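Local atomic coordinates of succinylglutamate desuccinylase/aspartoacylase (Ruegeria sp. TM1040, PDB entry 3NA6), a protein that probably hydrolyses the amide bond of an N-acylated amino acid, as succinylglutamate desuccinylases and aspartoacylases of the zinc-peptidase clan do. Residues Q70-A73 and A74-A78; D119-V122 and T123-I126; I126-Y129 and F130-L134. All coordinates share one frame; numbering follows the deposited sequence.

Interaction 1. Residues Q70-A73 and A74-A78; sequences QELA and ATTRA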
# COMPACT_ATOMS: atom_id res chain seq x y z
N GLN A 70 -28.64 -16.49 2.29
CA GLN A 70 -29.37 -15.23 2.19
C GLN A 70 -30.80 -15.52 1.74
O GLN A 70 -31.74 -14.95 2.28
CB GLN A 70 -28.73 -14.22 1.24
CG GLN A 70 -27.56 -13.46 1.80
CD GLN A 70 -27.99 -12.38 2.82
OE1 GLN A 70 -28.76 -12.63 3.75
NE2 GLN A 70 -27.48 -11.20 2.65
N GLU A 71 -30.97 -16.42 0.77
CA GLU A 71 -32.33 -16.73 0.29
C GLU A 71 -33.15 -17.40 1.39
O GLU A 71 -34.29 -17.05 1.63
CB GLU A 71 -32.28 -17.62 -0.93
CG GLU A 71 -33.64 -17.86 -1.55
CD GLU A 71 -33.60 -18.87 -2.65
OE1 GLU A 71 -33.22 -18.53 -3.79
OE2 GLU A 71 -33.96 -20.02 -2.38
N LEU A 72 -32.53 -18.34 2.09
CA LEU A 72 -33.20 -18.99 3.22
C LEU A 72 -33.67 -17.96 4.25
O LEU A 72 -34.82 -18.00 4.68
CB LEU A 72 -32.28 -20.03 3.90
CG LEU A 72 -33.02 -20.97 4.88
CD1 LEU A 72 -33.87 -22.00 4.12
CD2 LEU A 72 -32.06 -21.63 5.81
N ALA A 73 -32.82 -17.01 4.59
CA ALA A 73 -33.15 -16.05 5.66
C ALA A 73 -34.28 -15.11 5.21
O ALA A 73 -35.10 -14.66 6.02
CB ALA A 73 -31.94 -15.24 6.08
N ALA A 74 -34.31 -14.82 3.92
CA ALA A 74 -35.25 -13.84 3.37
C ALA A 74 -36.59 -14.44 2.98
O ALA A 74 -37.54 -13.71 2.83
CB ALA A 74 -34.63 -13.16 2.15
N THR A 75 -36.67 -15.74 2.78
CA THR A 75 -37.87 -16.33 2.20
C THR A 75 -38.57 -17.41 3.07
O THR A 75 -39.57 -17.93 2.68
CB THR A 75 -37.57 -16.91 0.78
OG1 THR A 75 -36.74 -18.06 0.88
CG2 THR A 75 -36.88 -15.87 -0.11
N THR A 76 -38.05 -17.73 4.25
CA THR A 76 -38.62 -18.81 5.05
C THR A 76 -39.56 -18.18 6.05
O THR A 76 -39.16 -17.22 6.73
CB THR A 76 -37.53 -19.54 5.82
OG1 THR A 76 -36.58 -20.08 4.88
CG2 THR A 76 -38.11 -20.65 6.72
N ARG A 77 -40.78 -18.71 6.15
CA ARG A 77 -41.77 -18.23 7.12
C ARG A 77 -41.67 -18.99 8.44
O ARG A 77 -41.38 -20.19 8.45
CB ARG A 77 -43.18 -18.41 6.56
CG ARG A 77 -43.35 -17.81 5.15
CD ARG A 77 -44.80 -17.89 4.66
NE ARG A 77 -45.23 -19.26 4.38
CZ ARG A 77 -46.27 -19.85 4.96
NH1 ARG A 77 -47.00 -19.18 5.86
NH2 ARG A 77 -46.60 -21.09 4.64
N ALA A 78 -41.93 -18.30 9.55
CA ALA A 78 -41.89 -18.96 10.86
C ALA A 78 -42.76 -20.20 10.84
O ALA A 78 -42.37 -21.25 11.36
CB ALA A 78 -42.31 -18.02 11.99
O HOH W 1 -37.90 -14.98 6.11

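Interaction 2. Residues D119-V122 and T123-I126; sequences DGTV and TQKI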
# COMPACT_ATOMS: atom_id res chain seq x y z
N ASP A 119 -10.88 -12.37 24.27
CA ASP A 119 -9.99 -11.23 24.38
C ASP A 119 -8.89 -11.26 23.32
O ASP A 119 -7.89 -10.59 23.46
CB ASP A 119 -9.36 -11.19 25.79
CG ASP A 119 -8.40 -12.34 26.05
OD1 ASP A 119 -8.55 -13.43 25.46
OD2 ASP A 119 -7.47 -12.16 26.86
N GLY A 120 -9.10 -11.97 22.21
CA GLY A 120 -8.09 -12.03 21.16
C GLY A 120 -8.40 -11.11 20.00
O GLY A 120 -9.06 -10.08 20.16
N THR A 121 -7.95 -11.51 18.81
CA THR A 121 -8.23 -10.79 17.57
C THR A 121 -9.72 -10.88 17.23
O THR A 121 -10.43 -11.67 17.82
CB THR A 121 -7.38 -11.35 16.40
OG1 THR A 121 -7.77 -12.71 16.09
CG2 THR A 121 -5.90 -11.28 16.74
N VAL A 122 -10.18 -10.04 16.31
CA VAL A 122 -11.58 -10.11 15.85
C VAL A 122 -11.96 -11.56 15.47
O VAL A 122 -12.98 -12.08 15.91
CB VAL A 122 -11.86 -9.11 14.72
CG1 VAL A 122 -13.19 -9.40 14.09
CG2 VAL A 122 -11.83 -7.65 15.30
N THR A 123 -11.12 -12.20 14.67
CA THR A 123 -11.41 -13.57 14.19
C THR A 123 -11.53 -14.55 15.36
O THR A 123 -12.39 -15.42 15.38
CB THR A 123 -10.35 -14.02 13.16
OG1 THR A 123 -10.39 -13.12 12.02
CG2 THR A 123 -10.61 -15.46 12.67
N GLN A 124 -10.67 -14.40 16.36
CA GLN A 124 -10.70 -15.24 17.54
C GLN A 124 -11.94 -15.01 18.38
O GLN A 124 -12.46 -15.95 18.97
CB GLN A 124 -9.46 -15.02 18.40
CG GLN A 124 -8.21 -15.46 17.73
CD GLN A 124 -7.01 -15.27 18.58
OE1 GLN A 124 -6.76 -14.19 19.12
NE2 GLN A 124 -6.27 -16.35 18.76
N LYS A 125 -12.37 -13.76 18.49
CA LYS A 125 -13.61 -13.37 19.21
C LYS A 125 -14.87 -13.93 18.52
O LYS A 125 -15.78 -14.44 19.19
CB LYS A 125 -13.71 -11.85 19.35
CG LYS A 125 -12.65 -11.24 20.34
CD LYS A 125 -12.57 -9.74 20.16
CE LYS A 125 -12.15 -9.00 21.38
NZ LYS A 125 -11.85 -7.58 21.03
N ILE A 126 -14.90 -13.92 17.18
CA ILE A 126 -15.95 -14.61 16.42
C ILE A 126 -15.97 -16.10 16.79
O ILE A 126 -17.03 -16.65 17.15
CB ILE A 126 -15.81 -14.41 14.89
CG1 ILE A 126 -15.97 -12.93 14.53
CG2 ILE A 126 -16.83 -15.20 14.13
CD1 ILE A 126 -15.67 -12.58 13.02

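Interaction 3. Residues I126-Y129 and F130-L134; sequences IADY and FQRTL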
# COMPACT_ATOMS: atom_id res chain seq x y z
N ILE A 126 -14.90 -13.92 17.18
CA ILE A 126 -15.95 -14.61 16.42
C ILE A 126 -15.97 -16.10 16.79
O ILE A 126 -17.03 -16.65 17.15
CB ILE A 126 -15.81 -14.41 14.89
CG1 ILE A 126 -15.97 -12.93 14.53
CG2 ILE A 126 -16.83 -15.20 14.13
CD1 ILE A 126 -15.67 -12.58 13.02
N ALA A 127 -14.83 -16.75 16.68
CA ALA A 127 -14.72 -18.17 17.00
C ALA A 127 -15.19 -18.46 18.43
O ALA A 127 -15.96 -19.40 18.67
CB ALA A 127 -13.29 -18.67 16.82
N ASP A 128 -14.74 -17.65 19.37
CA ASP A 128 -15.11 -17.85 20.76
C ASP A 128 -16.63 -17.74 21.00
O ASP A 128 -17.19 -18.45 21.82
CB ASP A 128 -14.37 -16.86 21.67
CG ASP A 128 -14.78 -17.00 23.11
OD1 ASP A 128 -14.26 -17.92 23.79
OD2 ASP A 128 -15.65 -16.22 23.53
N TYR A 129 -17.27 -16.82 20.30
CA TYR A 129 -18.70 -16.63 20.44
C TYR A 129 -19.44 -17.85 19.89
O TYR A 129 -20.45 -18.29 20.45
CB TYR A 129 -19.17 -15.34 19.73
CG TYR A 129 -20.62 -15.03 19.96
CD1 TYR A 129 -21.07 -14.54 21.18
CD2 TYR A 129 -21.54 -15.22 18.96
CE1 TYR A 129 -22.41 -14.27 21.37
CE2 TYR A 129 -22.85 -14.94 19.15
CZ TYR A 129 -23.28 -14.49 20.34
OH TYR A 129 -24.61 -14.23 20.50
N PHE A 130 -18.98 -18.37 18.76
CA PHE A 130 -19.56 -19.58 18.20
C PHE A 130 -19.30 -20.77 19.10
O PHE A 130 -20.22 -21.54 19.36
CB PHE A 130 -19.12 -19.81 16.74
CG PHE A 130 -19.93 -18.99 15.73
CD1 PHE A 130 -19.85 -17.60 15.74
CD2 PHE A 130 -20.81 -19.60 14.87
CE1 PHE A 130 -20.60 -16.85 14.91
CE2 PHE A 130 -21.58 -18.84 14.01
CZ PHE A 130 -21.46 -17.47 14.02
N GLN A 131 -18.07 -20.93 19.57
CA GLN A 131 -17.69 -22.05 20.44
C GLN A 131 -18.52 -22.11 21.73
O GLN A 131 -19.04 -23.17 22.08
CB GLN A 131 -16.23 -21.92 20.84
CG GLN A 131 -15.67 -23.05 21.73
CD GLN A 131 -15.42 -24.35 20.98
OE1 GLN A 131 -14.92 -24.35 19.86
NE2 GLN A 131 -15.80 -25.47 21.60
N ARG A 132 -18.64 -20.98 22.43
CA ARG A 132 -19.22 -20.97 23.78
C ARG A 132 -20.66 -20.48 23.86
O ARG A 132 -21.34 -20.76 24.84
CB ARG A 132 -18.33 -20.15 24.73
CG ARG A 132 -16.95 -20.81 24.93
CD ARG A 132 -16.20 -20.27 26.15
NE ARG A 132 -15.96 -18.84 25.97
CZ ARG A 132 -16.23 -17.88 26.85
NH1 ARG A 132 -16.67 -18.17 28.07
NH2 ARG A 132 -16.00 -16.63 26.52
N THR A 133 -21.16 -19.76 22.85
CA THR A 133 -22.50 -19.22 22.94
C THR A 133 -23.43 -19.86 21.92
O THR A 133 -24.45 -20.42 22.30
CB THR A 133 -22.53 -17.67 22.82
OG1 THR A 133 -21.66 -17.14 23.82
CG2 THR A 133 -23.94 -17.12 23.04
N LEU A 134 -23.09 -19.82 20.64
CA LEU A 134 -24.01 -20.31 19.64
C LEU A 134 -24.04 -21.85 19.52
O LEU A 134 -25.11 -22.45 19.55
CB LEU A 134 -23.74 -19.66 18.29
CG LEU A 134 -23.95 -18.15 18.21
CD1 LEU A 134 -23.77 -17.71 16.76
CD2 LEU A 134 -25.37 -17.81 18.73
O HOH W 2 -18.92 -16.92 23.79

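Interaction 1. Residues Q70-A73 and A74-A78
Thr75 and Thr76 each turn a hydroxyl back onto the carbonyl four residues earlier, at the C-terminal end of helix 64-75. Thr75 OG1 donates to Glu71 O over 2.8 Å from well above the carbonyl plane, 47° out of it and not on a lone pair. With chi1 at 70° the hydroxyl stands between the backbone N and the carbonyl carbon of its own residue, which carries it over the preceding turn. CG2 of Thr75 follows, 3.3 Å from Glu71 O, and rests loosely against Glu71 CG. Thr76 OG1 makes the matching bond to Leu72 O at 2.7 Å, this time tilted only 19° from the carbonyl plane. Leu72 CD1 lies 3.4 Å from the same Thr76 OG1, and the hydroxyl therefore meets a methyl group as well as its acceptor. Behind these bonds the main chain is letting go of the helix: Ala74 N still donates to Gln70 O at 3.1 Å, but the amides of Thr75 and Thr76 reach Glu71 O and Leu72 O only weakly. Thr76 is the first residue to leave helical backbone angles, and a water donates to both Ala73 O (2.8 Å) and Thr76 O (2.6 Å) across the exit. Further out, Leu72 packs on Leu85 and Ile87 of strand 83-88 and on Leu229 and Leu233 of helix 219-235. Glu71 OE1 forms salt bridges with Lys226 and with Arg286 of the second subunit; Gln70 NE2 bonds to Tyr90 OH and to Arg292 O of that subunit. In this beta-alpha-beta unit, the two threonine hydroxyls supplement failing amide bonds, giving the carbonyls of the last turn side-chain donors where the chain departs toward strand 83-88.

Interaction 2. Residues D119-V122 and T123-I126
Gln124 reaches back past Thr121 to close the first turn of helix 122-134. Its CB lies 3.5 Å from Thr121 O. CG passes close to the threonine hydroxyl, 3.2 Å from Thr121 OG1, and CD continues past the same oxygen. Chi1 of -66° places CG beside the backbone N, and the extended chain beyond it (chi2 -178°) carries the amide to the loop. There OE1 accepts from Thr121 N at 2.9 Å, in the carbonyl plane and on a lone pair, through a nearly straight bond of 160°. The lack of a side chain at Gly120 lets OE1 also come within 3.3 Å of Gly120 CA. In return Thr121 OG1, at the N-cap, accepts weakly from Gln124 N at 3.4 Å; the two reciprocal bonds form a capping box. Regular helical bonding starts at once, with Lys125 N donating to Thr121 O over 2.9 Å and Ile126 N to Val122 O. The aliphatic chain of Lys125 runs along the Gly120 carbonyl, while Val122 CG1 and Ile126 CD1 touch at 4.2 Å. Asp106 receives hydrogen bonds from Thr123 OG1 and, more weakly, Thr121 OG1. Val122, Lys125 and Ile126 all lean on Leu25, seating this helix start against strand 17-26 of the large mixed sheet.

Interaction 3. Residues I126-Y129 and F130-L134
Asp128 and Arg132, one helical turn apart, meet carboxylate to guanidinium, with the two planes turned 43° from each other. The grip is side-on: Arg132 NE bonds to Asp128 OD1 at 2.9 Å, tilted out of the carboxylate plane, while NH2 takes the syn lone pair of OD2 at 3.0 Å. A bend at chi3 (-61°) brings this edge of the guanidinium round to the acid. Outside the helix, Asn5 ND2 also bonds to Asp128 OD2, and Arg132 NH2 to Lys3 O. A leucine in place of Arg132 would probably leave Asp128 without its charged mate and the carboxylate held less firmly against rotation.

Tyr129 is enclosed differently. Thr133 CB sits over one ring face, offset toward the rim, in a CH-pi contact 4.0 Å from the centroid and 23° off the ring normal. Leu134 crosses the ring obliquely, its CG 3.5 Å from Tyr129 CE2. The same leucine puts CD1 3.5 Å above the plane of the Phe130 ring, over its centre, and so joins the two aromatics. Phe130 lies side by side with Ile126, its CD1 4.2 Å from Ile126 CG2, and its ring meets Phe91 and strand 51-55.

The backbone widens here into a pi-type turn. Tyr129 O accepts from Thr133 N at 2.9 Å, above the carbonyl plane, and from Leu134 N at 3.1 Å, within it. A water donates to Asp128 O and hydrogen-bonds to Thr133 OG1. Chemically the helix is divided: with two arginine nitrogens and an asparagine amide around it, the buried Asp128 carboxylate probably stays ionised, whereas the neighbouring Tyr129, Phe130 and Leu134 make an apolar layer against the sheet.

How the interactions relate
The three contacts follow one another along the chain within the catalytic domain. Interaction 1 ends helix 64-75; interaction 2 starts helix 122-134, and interaction 3 completes it. Interactions 2 and 3 share Ile126, and their centres lie 10 Å apart. Interaction 1 is separate, its centre 29 Å from that of interaction 2 and 23 Å from that of interaction 3, with nearest atoms about 16 and 13 Å away. Both helices rest on the large mixed sheet, helix 64-75 linking strands 51-55 and 83-88. Helix 122-134 remains within its own subunit, whereas interaction 1 also reaches a second subunit, joining the sheet's helical cover to the assembly.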